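Local coordinates for protein N-terminal domain of PorA (28-171) (Porphyromonas gingivalis ATCC 33277, PDB 6KJK) that is a type IX secretion system cargo protein that impacts PorXY-SigP signalling, this chain being its N-terminal beta-rich domain, at residues A[40-54]-A[76-88]. Residues are numbered along the deposited sequence; the frame is centred on the assembly and turned at random. Where two conformers were deposited one is given.
Sequences VINQSATPINVIGKI and NVSVSPVVEVGGE
Ser80 turns OG in between its own backbone N and carbonyl carbon (chi1 80°), and that brings the hydroxyl to the edge of strand 48-54, where it accepts the N-H of Gly52 at 2.9 Å. The same hydroxyl donates to the carbonyl of Pro81; one bond accepted and one donated settle its rotation. Asn42 swings CG away from its backbone N (chi1 167°); its ND2 then donates to Val85 O at 3.1 Å and, with the other N-H, to Thr46 O, both acceptors lying close to the amide plane. Val85 O is gripped twice, since Ile48 N approaches it in the carbonyl plane while Asn42 ND2 comes from above that plane. Asn42 OD1 takes Ser44 N in an Asx turn, so one side chain pins the 43-47 connection to the neighbouring strand.

Between these two anchors the backbones pair antiparallel: Ile48 with Val85 and Val50 with Val83 are hydrogen-bonded pairs, Asn49 with Glu84 a non-hydrogen-bonded one. Past Val50 the register slips by one residue; Ser80 N returns a bond to Gly52 O (2.8 Å), its OG standing in for a backbone acceptor. Ile54 N to Ser78 O closes the far end. On the face that carries Ile48, Val50, Val83 and Val85, the Ile48 and Val85 side chains lie alongside each other. Ile51 CG2 presses on Val79 CG1 at 3.5 Å, while Ile51 CG1 lies against Val82 CG2. On the face opposite Ile48, Asn49 OD1 comes within 2.7 Å of Glu84 OE1, amide and carboxylate nearly coplanar.

In the fold, strand 83-85 is one of the two edge strands of a mixed sheet, paired with strand 48-58, which has strand 105-115 on its other side. Val83 and Ser80 rest on Phe69 of strand 64-69, whereas Asn42 N to Gly86 O ties this edge to strand 31-42 of the other sheet.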
loop_
_atom_site.group_PDB
_atom_site.type_symbol
_atom_site.label_atom_id
_atom_site.label_comp_id
_atom_site.label_asym_id
_atom_site.label_seq_id
_atom_site.Cartn_x
_atom_site.Cartn_y
_atom_site.Cartn_z
ATOM N N VAL A 40 4.091 -6.487 6.198
ATOM C CA VAL A 40 4.282 -7.690 5.386
ATOM C C VAL A 40 5.055 -8.685 6.239
ATOM O O VAL A 40 6.151 -8.378 6.730
ATOM C CB VAL A 40 5.033 -7.366 4.091
ATOM C CG1 VAL A 40 5.228 -8.651 3.305
ATOM C CG2 VAL A 40 4.236 -6.363 3.275
ATOM N N ILE A 41 4.497 -9.889 6.404
ATOM C CA ILE A 41 5.047 -10.888 7.318
ATOM C C ILE A 41 5.375 -12.141 6.540
ATOM O O ILE A 41 4.545 -12.623 5.772
ATOM C CB ILE A 41 4.046 -11.194 8.445
ATOM C CG1 ILE A 41 3.808 -9.923 9.261
ATOM C CG2 ILE A 41 4.532 -12.346 9.368
ATOM C CD1 ILE A 41 2.574 -9.946 10.092
ATOM N N ASN A 42 6.565 -12.684 6.742
ATOM C CA ASN A 42 6.917 -13.980 6.190
ATOM C C ASN A 42 6.803 -14.990 7.325
ATOM O O ASN A 42 7.559 -14.909 8.299
ATOM C CB ASN A 42 8.351 -13.934 5.665
ATOM C CG ASN A 42 8.910 -15.308 5.367
ATOM O OD1 ASN A 42 8.158 -16.247 5.088
ATOM N ND2 ASN A 42 10.245 -15.433 5.414
ATOM N N GLN A 43 5.880 -15.942 7.196
ATOM C CA GLN A 43 5.600 -16.899 8.262
ATOM C C GLN A 43 6.517 -18.118 8.232
ATOM O O GLN A 43 6.445 -18.951 9.142
ATOM C CB GLN A 43 4.140 -17.344 8.193
ATOM C CG GLN A 43 3.192 -16.195 8.404
ATOM C CD GLN A 43 1.748 -16.583 8.125
ATOM O OE1 GLN A 43 1.475 -17.504 7.355
ATOM N NE2 GLN A 43 0.845 -15.905 8.767
ATOM N N SER A 44 7.372 -18.247 7.231
ATOM C CA SER A 44 8.331 -19.343 7.159
ATOM C C SER A 44 9.531 -19.092 8.066
ATOM O O SER A 44 9.893 -17.956 8.384
ATOM C CB SER A 44 8.805 -19.513 5.716
ATOM O OG SER A 44 9.833 -20.488 5.632
ATOM N N ALA A 45 10.164 -20.194 8.489
ATOM C CA ALA A 45 11.393 -20.084 9.263
ATOM C C ALA A 45 12.539 -19.509 8.440
ATOM O O ALA A 45 13.495 -18.973 9.014
ATOM C CB ALA A 45 11.788 -21.456 9.813
ATOM N N THR A 46 12.455 -19.597 7.115
ATOM C CA THR A 46 13.517 -19.160 6.226
ATOM C C THR A 46 13.195 -17.757 5.721
ATOM O O THR A 46 12.095 -17.550 5.194
ATOM C CB THR A 46 13.573 -20.124 5.049
ATOM O OG1 THR A 46 13.772 -21.457 5.540
ATOM C CG2 THR A 46 14.714 -19.774 4.117
ATOM N N PRO A 47 14.080 -16.774 5.885
ATOM C CA PRO A 47 13.817 -15.437 5.325
ATOM C C PRO A 47 13.697 -15.491 3.814
ATOM O O PRO A 47 14.235 -16.379 3.156
ATOM C CB PRO A 47 15.054 -14.631 5.731
ATOM C CG PRO A 47 15.635 -15.383 6.895
ATOM C CD PRO A 47 15.352 -16.831 6.621
ATOM N N ILE A 48 12.944 -14.532 3.263
ATOM C CA ILE A 48 12.746 -14.434 1.823
ATOM C C ILE A 48 12.974 -12.990 1.403
ATOM O O ILE A 48 12.612 -12.052 2.124
ATOM C CB ILE A 48 11.341 -14.947 1.411
ATOM C CG1 ILE A 48 11.138 -14.938 -0.100
ATOM C CG2 ILE A 48 10.238 -14.177 2.094
ATOM C CD1 ILE A 48 9.784 -15.518 -0.481
ATOM N N ASN A 49 13.571 -12.809 0.236
ATOM C CA ASN A 49 13.733 -11.487 -0.342
ATOM C C ASN A 49 12.560 -11.195 -1.256
ATOM O O ASN A 49 12.225 -12.003 -2.130
ATOM C CB ASN A 49 15.036 -11.408 -1.140
ATOM C CG ASN A 49 16.262 -11.333 -0.248
ATOM O OD1 ASN A 49 16.150 -11.252 0.966
ATOM N ND2 ASN A 49 17.432 -11.306 -0.858
ATOM N N VAL A 50 11.930 -10.049 -1.049
ATOM C CA VAL A 50 10.762 -9.659 -1.822
ATOM C C VAL A 50 10.924 -8.235 -2.340
ATOM O O VAL A 50 11.763 -7.458 -1.877
ATOM C CB VAL A 50 9.467 -9.801 -1.012
ATOM C CG1 VAL A 50 9.297 -11.225 -0.505
ATOM C CG2 VAL A 50 9.463 -8.868 0.176
ATOM N N ILE A 51 10.073 -7.885 -3.307
ATOM C CA ILE A 51 9.905 -6.504 -3.738
ATOM C C ILE A 51 8.424 -6.174 -3.631
ATOM O O ILE A 51 7.577 -7.025 -3.959
ATOM C CB ILE A 51 10.383 -6.313 -5.190
ATOM C CG1 ILE A 51 11.876 -6.559 -5.309
ATOM C CG2 ILE A 51 10.050 -4.936 -5.717
ATOM C CD1 ILE A 51 12.319 -6.741 -6.748
ATOM N N GLY A 52 8.116 -4.979 -3.167
ATOM C CA GLY A 52 6.730 -4.500 -3.087
ATOM C C GLY A 52 6.451 -3.565 -4.253
ATOM O O GLY A 52 7.286 -2.735 -4.593
ATOM N N LYS A 53 5.292 -3.754 -4.880
ATOM C CA LYS A 53 4.925 -2.959 -6.051
ATOM C C LYS A 53 3.498 -2.473 -5.936
ATOM O O LYS A 53 2.590 -3.243 -5.596
ATOM C CB LYS A 53 5.054 -3.751 -7.353
ATOM C CG LYS A 53 6.432 -4.318 -7.606
ATOM C CD LYS A 53 6.576 -4.755 -9.043
ATOM C CE LYS A 53 7.904 -5.490 -9.245
ATOM N NZ LYS A 53 8.130 -5.819 -10.688
ATOM N N ILE A 54 3.304 -1.206 -6.282
ATOM C CA ILE A 54 1.973 -0.727 -6.611
ATOM C C ILE A 54 1.688 -1.166 -8.041
ATOM O O ILE A 54 2.354 -0.721 -8.976
ATOM C CB ILE A 54 1.879 0.790 -6.443
ATOM C CG1 ILE A 54 2.124 1.195 -4.988
ATOM C CG2 ILE A 54 0.547 1.318 -7.014
ATOM C CD1 ILE A 54 1.068 0.701 -4.010
ATOM N N ASN A 76 5.023 8.909 -6.410
ATOM C CA ASN A 76 4.573 8.147 -7.566
ATOM C C ASN A 76 5.531 7.051 -8.000
ATOM O O ASN A 76 5.338 6.459 -9.063
ATOM C CB ASN A 76 4.163 9.015 -8.769
ATOM C CG ASN A 76 3.005 9.911 -8.460
ATOM O OD1 ASN A 76 2.212 9.673 -7.547
ATOM N ND2 ASN A 76 2.892 10.995 -9.232
ATOM N N VAL A 77 6.561 6.747 -7.215
ATOM C CA VAL A 77 7.425 5.617 -7.528
ATOM C C VAL A 77 6.726 4.339 -7.071
ATOM O O VAL A 77 6.376 4.190 -5.894
ATOM C CB VAL A 77 8.806 5.792 -6.890
ATOM C CG1 VAL A 77 9.623 4.536 -7.013
ATOM C CG2 VAL A 77 9.523 6.973 -7.563
ATOM N N SER A 78 6.561 3.389 -7.969
ATOM C CA SER A 78 5.685 2.258 -7.700
ATOM C C SER A 78 6.394 1.008 -7.210
ATOM O O SER A 78 5.711 0.045 -6.871
ATOM C CB SER A 78 4.849 1.925 -8.928
ATOM O OG SER A 78 5.688 1.529 -9.976
ATOM N N VAL A 79 7.724 0.964 -7.180
ATOM C CA VAL A 79 8.462 -0.249 -6.841
ATOM C C VAL A 79 9.410 0.052 -5.686
ATOM O O VAL A 79 10.154 1.044 -5.722
ATOM C CB VAL A 79 9.218 -0.808 -8.064
ATOM C CG1 VAL A 79 9.932 -2.097 -7.725
ATOM C CG2 VAL A 79 8.236 -1.050 -9.218
ATOM N N SER A 80 9.367 -0.792 -4.662
ATOM C CA SER A 80 10.254 -0.688 -3.523
ATOM C C SER A 80 11.614 -1.297 -3.844
ATOM O O SER A 80 11.786 -2.018 -4.823
ATOM C CB SER A 80 9.642 -1.453 -2.337
ATOM O OG SER A 80 9.873 -2.850 -2.437
ATOM N N PRO A 81 12.590 -1.102 -2.953
ATOM C CA PRO A 81 13.822 -1.905 -3.024
ATOM C C PRO A 81 13.529 -3.344 -2.634
ATOM O O PRO A 81 12.466 -3.680 -2.114
ATOM C CB PRO A 81 14.744 -1.271 -1.978
ATOM C CG PRO A 81 14.076 -0.018 -1.521
ATOM C CD PRO A 81 12.582 -0.199 -1.800
ATOM N N VAL A 82 14.522 -4.207 -2.844
ATOM C CA VAL A 82 14.452 -5.564 -2.323
ATOM C C VAL A 82 14.511 -5.492 -0.807
ATOM O O VAL A 82 15.368 -4.806 -0.235
ATOM C CB VAL A 82 15.611 -6.419 -2.867
ATOM C CG1 VAL A 82 15.541 -7.816 -2.314
ATOM C CG2 VAL A 82 15.560 -6.454 -4.415
ATOM N N VAL A 83 13.615 -6.227 -0.150
ATOM C CA VAL A 83 13.523 -6.272 1.308
ATOM C C VAL A 83 13.550 -7.727 1.732
ATOM O O VAL A 83 12.885 -8.562 1.113
ATOM C CB VAL A 83 12.223 -5.613 1.808
ATOM C CG1 VAL A 83 12.126 -5.703 3.354
ATOM C CG2 VAL A 83 12.157 -4.174 1.362
ATOM N N GLU A 84 14.323 -8.047 2.772
ATOM C CA GLU A 84 14.372 -9.401 3.330
ATOM C C GLU A 84 13.399 -9.469 4.502
ATOM O O GLU A 84 13.672 -8.876 5.561
ATOM C CB GLU A 84 15.781 -9.700 3.837
ATOM C CG GLU A 84 15.975 -11.154 4.256
ATOM C CD GLU A 84 17.436 -11.624 4.072
ATOM O OE1 GLU A 84 17.961 -11.670 2.919
ATOM O OE2 GLU A 84 18.074 -11.947 5.098
ATOM N N VAL A 85 12.340 -10.291 4.361
ATOM C CA VAL A 85 11.258 -10.329 5.337
ATOM C C VAL A 85 11.282 -11.649 6.099
ATOM O O VAL A 85 11.604 -12.703 5.548
ATOM C CB VAL A 85 9.862 -10.102 4.722
ATOM C CG1 VAL A 85 9.715 -8.672 4.221
ATOM C CG2 VAL A 85 9.608 -11.086 3.603
ATOM N N GLY A 86 10.908 -11.560 7.375
ATOM C CA GLY A 86 10.761 -12.699 8.260
ATOM C C GLY A 86 9.512 -12.580 9.122
ATOM O O GLY A 86 8.537 -11.881 8.774
ATOM N N GLY A 87 9.525 -13.276 10.263
ATOM C CA GLY A 87 8.304 -13.431 11.038
ATOM C C GLY A 87 7.870 -12.191 11.778
ATOM O O GLY A 87 6.682 -12.055 12.099
ATOM N N GLU A 88 8.802 -11.308 12.103
ATOM C CA GLU A 88 8.406 -10.097 12.804
ATOM C C GLU A 88 7.766 -9.087 11.863
ATOM O O GLU A 88 6.928 -8.292 12.293
ATOM C CB GLU A 88 9.611 -9.479 13.482
ATOM C CG GLU A 88 10.088 -10.327 14.636
ATOM C CD GLU A 88 11.351 -9.801 15.255
ATOM O OE1 GLU A 88 11.273 -9.149 16.320
ATOM O OE2 GLU A 88 12.427 -10.039 14.672
HETATM O O HOH W 1 4.762 -1.146 -10.383
#